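Local structure of DUF115 domain-containing protein (Magnetospirillum magneticum AMB-1, 5MU5) at residues A73-R79 against H115-G120. The protein is a Maf-type glycosyltransferase involved in flagella formation, and probably attaches sugar to flagellin. Numbering follows the deposited sequence.
Sequences ALGPDHR and HPEESG
The backbone carbonyl oxygen of A73 is gripped by two donors, one from each segment. S119 OG donates across the contact to A73 O at 2.8 Å. It comes from above the carbonyl plane. R79 NH2 reaches A73 O from the opposite face, also at 2.8 Å and less steeply tilted. OG of S119 stands beside its own backbone N (chi1 -82°), which turns the hydroxyl to A73.

The guanidinium of R79 works along its edge. While NH2 holds A73 O, R79 NH1 donates to G120 O at 3.0 Å, with an N-H...O angle of 146°. Both acceptors lie close to the guanidinium plane, so one flat group ties A73, six residues back in its own segment, to G120 of 115-120. The R79 side chain bends at chi2 (-81°) and then runs extended, which brings the guanidinium to A73 and G120. R79 also forms a salt bridge with D142, a hydrogen bond to W209 O and a cation-pi contact with the W209 ring. An alanine here would take away the clasp between A73 and G120 and is likely to leave the carboxylate of D142 without this positive mate.

Van der Waals contacts flank the hydrogen bonds. CD2 of L74 rests 3.6 Å from E117 O and also touches OG of S119. Farther along, the P76 ring covers one face of the H115 imidazole in a CH-pi contact. P76 CB lies 3.7 Å from the centroid of the H115 ring, almost straight above it.

This surface contact joins two loops of the Maf N-terminal domain. Residues 73-79 follow helix 61-71, and residues 115-120 lead into strand 123-127 of the parallel sheet. Helix 134-142 borders both loops, with Q141 against A73 and D142 against S119.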
ATOM      1  N   ALA A  73      25.643 -19.506   0.209  1.00 49.00           N
ATOM      2  CA  ALA A  73      25.091 -19.294  -1.134  1.00 49.53           C
ATOM      3  C   ALA A  73      23.738 -19.944  -1.386  1.00 48.65           C
ATOM      4  O   ALA A  73      22.946 -19.411  -2.161  1.00 46.62           O
ATOM      5  CB  ALA A  73      26.077 -19.795  -2.186  1.00 50.84           C
ATOM      6  N   LEU A  74      23.481 -21.089  -0.755  1.00 51.43           N
ATOM      7  CA  LEU A  74      22.304 -21.906  -1.099  1.00 54.99           C
ATOM      8  C   LEU A  74      21.299 -22.187   0.022  1.00 54.34           C
ATOM      9  O   LEU A  74      20.184 -22.619  -0.246  1.00 52.72           O
ATOM     10  CB  LEU A  74      22.794 -23.243  -1.659  1.00 58.50           C
ATOM     11  CG  LEU A  74      23.742 -23.168  -2.873  1.00 61.73           C
ATOM     12  CD1 LEU A  74      24.395 -24.518  -3.153  1.00 63.12           C
ATOM     13  CD2 LEU A  74      23.007 -22.657  -4.109  1.00 63.11           C
ATOM     14  N   GLY A  75      21.692 -21.973   1.270  1.00 52.93           N
ATOM     15  CA  GLY A  75      20.815 -22.290   2.381  1.00 52.51           C
ATOM     16  C   GLY A  75      19.617 -21.364   2.437  1.00 50.85           C
ATOM     17  O   GLY A  75      19.761 -20.155   2.277  1.00 50.76           O
ATOM     18  N   PRO A  76      18.425 -21.919   2.673  1.00 49.87           N
ATOM     19  CA  PRO A  76      17.229 -21.091   2.830  1.00 49.27           C
ATOM     20  C   PRO A  76      17.206 -20.191   4.076  1.00 47.23           C
ATOM     21  O   PRO A  76      16.448 -19.237   4.096  1.00 45.80           O
ATOM     22  CB  PRO A  76      16.090 -22.120   2.892  1.00 50.99           C
ATOM     23  CG  PRO A  76      16.736 -23.363   3.404  1.00 52.19           C
ATOM     24  CD  PRO A  76      18.119 -23.353   2.810  1.00 52.43           C
ATOM     25  N   ASP A  77      18.025 -20.460   5.097  1.00 51.05           N
ATOM     26  CA  ASP A  77      18.012 -19.629   6.319  1.00 54.45           C
ATOM     27  C   ASP A  77      18.323 -18.168   6.027  1.00 55.15           C
ATOM     28  O   ASP A  77      17.805 -17.283   6.690  1.00 54.37           O
ATOM     29  CB  ASP A  77      19.043 -20.094   7.354  1.00 58.08           C
ATOM     30  CG  ASP A  77      18.708 -21.440   8.005  1.00 61.76           C
ATOM     31  OD1 ASP A  77      17.658 -22.072   7.716  1.00 62.60           O
ATOM     32  OD2 ASP A  77      19.543 -21.868   8.833  1.00 61.03           O
ATOM     33  N   HIS A  78      19.181 -17.936   5.039  1.00 57.70           N
ATOM     34  CA  HIS A  78      19.671 -16.594   4.687  1.00 61.84           C
ATOM     35  C   HIS A  78      18.974 -16.018   3.435  1.00 54.85           C
ATOM     36  O   HIS A  78      19.584 -15.307   2.640  1.00 50.74           O
ATOM     37  CB  HIS A  78      21.192 -16.690   4.468  1.00 68.93           C
ATOM     38  CG  HIS A  78      21.888 -17.513   5.514  1.00 75.79           C
ATOM     39  ND1 HIS A  78      21.979 -17.115   6.833  1.00 75.72           N
ATOM     40  CD2 HIS A  78      22.477 -18.733   5.447  1.00 77.40           C
ATOM     41  CE1 HIS A  78      22.613 -18.042   7.526  1.00 78.49           C
ATOM     42  NE2 HIS A  78      22.929 -19.032   6.709  1.00 78.76           N
ATOM     43  N   ARG A  79      17.695 -16.354   3.287  1.00 48.87           N
ATOM     44  CA  ARG A  79      16.890 -16.006   2.136  1.00 45.32           C
ATOM     45  C   ARG A  79      15.453 -15.743   2.549  1.00 44.12           C
ATOM     46  O   ARG A  79      14.980 -16.290   3.542  1.00 43.08           O
ATOM     47  CB  ARG A  79      16.843 -17.204   1.179  1.00 44.60           C
ATOM     48  CG  ARG A  79      18.177 -17.627   0.597  1.00 42.78           C
ATOM     49  CD  ARG A  79      18.548 -16.751  -0.574  1.00 38.45           C
ATOM     50  NE  ARG A  79      19.793 -17.191  -1.175  1.00 36.32           N
ATOM     51  CZ  ARG A  79      20.290 -16.713  -2.308  1.00 34.17           C
ATOM     52  NH1 ARG A  79      19.643 -15.804  -2.995  1.00 35.46           N
ATOM     53  NH2 ARG A  79      21.423 -17.168  -2.780  1.00 35.25           N
ATOM     54  N   HIS A 115      12.890 -25.627  -2.065  1.00 47.07           N
ATOM     55  CA  HIS A 115      13.803 -24.494  -2.087  1.00 47.34           C
ATOM     56  C   HIS A 115      14.601 -24.557  -3.366  1.00 46.37           C
ATOM     57  O   HIS A 115      14.882 -25.642  -3.862  1.00 43.83           O
ATOM     58  CB  HIS A 115      14.761 -24.533  -0.874  1.00 45.91           C
ATOM     59  CG  HIS A 115      14.066 -24.451   0.454  1.00 47.13           C
ATOM     60  ND1 HIS A 115      13.146 -23.464   0.750  1.00 47.94           N
ATOM     61  CD2 HIS A 115      14.173 -25.213   1.571  1.00 46.83           C
ATOM     62  CE1 HIS A 115      12.704 -23.631   1.984  1.00 48.92           C
ATOM     63  NE2 HIS A 115      13.308 -24.689   2.502  1.00 49.46           N
ATOM     64  N   PRO A 116      14.976 -23.398  -3.917  1.00 45.29           N
ATOM     65  CA  PRO A 116      15.814 -23.486  -5.103  1.00 47.06           C
ATOM     66  C   PRO A 116      17.174 -24.171  -4.829  1.00 49.97           C
ATOM     67  O   PRO A 116      17.740 -24.028  -3.742  1.00 48.44           O
ATOM     68  CB  PRO A 116      16.039 -22.013  -5.473  1.00 44.38           C
ATOM     69  CG  PRO A 116      14.918 -21.283  -4.842  1.00 42.40           C
ATOM     70  CD  PRO A 116      14.686 -22.007  -3.560  1.00 44.37           C
ATOM     71  N   GLU A 117      17.679 -24.903  -5.812  1.00 53.17           N
ATOM     72  CA  GLU A 117      19.037 -25.456  -5.749  1.00 59.28           C
ATOM     73  C   GLU A 117      20.065 -24.523  -6.383  1.00 60.46           C
ATOM     74  O   GLU A 117      21.248 -24.839  -6.419  1.00 64.20           O
ATOM     75  CB  GLU A 117      19.106 -26.821  -6.426  1.00 63.33           C
ATOM     76  CG  GLU A 117      18.897 -27.974  -5.454  1.00 72.19           C
ATOM     77  CD  GLU A 117      18.830 -29.332  -6.142  1.00 82.03           C
ATOM     78  OE1 GLU A 117      19.125 -29.420  -7.359  1.00 88.93           O
ATOM     79  OE2 GLU A 117      18.483 -30.321  -5.460  1.00 87.60           O
ATOM     80  N   GLU A 118      19.615 -23.373  -6.859  1.00 65.24           N
ATOM     81  CA  GLU A 118      20.471 -22.412  -7.522  1.00 67.47           C
ATOM     82  C   GLU A 118      20.549 -21.116  -6.695  1.00 63.31           C
ATOM     83  O   GLU A 118      19.608 -20.747  -6.001  1.00 62.26           O
ATOM     84  CB  GLU A 118      19.912 -22.125  -8.930  1.00 71.97           C
ATOM     85  CG  GLU A 118      18.441 -21.661  -8.946  1.00 76.54           C
ATOM     86  CD  GLU A 118      17.914 -21.271 -10.323  1.00 82.26           C
ATOM     87  OE1 GLU A 118      18.535 -21.642 -11.352  1.00 91.81           O
ATOM     88  OE2 GLU A 118      16.865 -20.579 -10.372  1.00 83.54           O
ATOM     89  N   SER A 119      21.687 -20.443  -6.751  1.00 64.73           N
ATOM     90  CA  SER A 119      21.813 -19.105  -6.177  1.00 63.45           C
ATOM     91  C   SER A 119      21.142 -18.162  -7.156  1.00 62.20           C
ATOM     92  O   SER A 119      21.125 -18.432  -8.354  1.00 69.93           O
ATOM     93  CB  SER A 119      23.278 -18.693  -5.996  1.00 63.94           C
ATOM     94  OG  SER A 119      23.811 -19.238  -4.809  1.00 69.53           O
ATOM     95  N   GLY A 120      20.602 -17.060  -6.661  1.00 54.14           N
ATOM     96  CA  GLY A 120      19.944 -16.091  -7.531  1.00 51.17           C
ATOM     97  C   GLY A 120      19.145 -15.058  -6.757  1.00 49.01           C
ATOM     98  O   GLY A 120      19.608 -14.545  -5.736  1.00 48.55           O
TER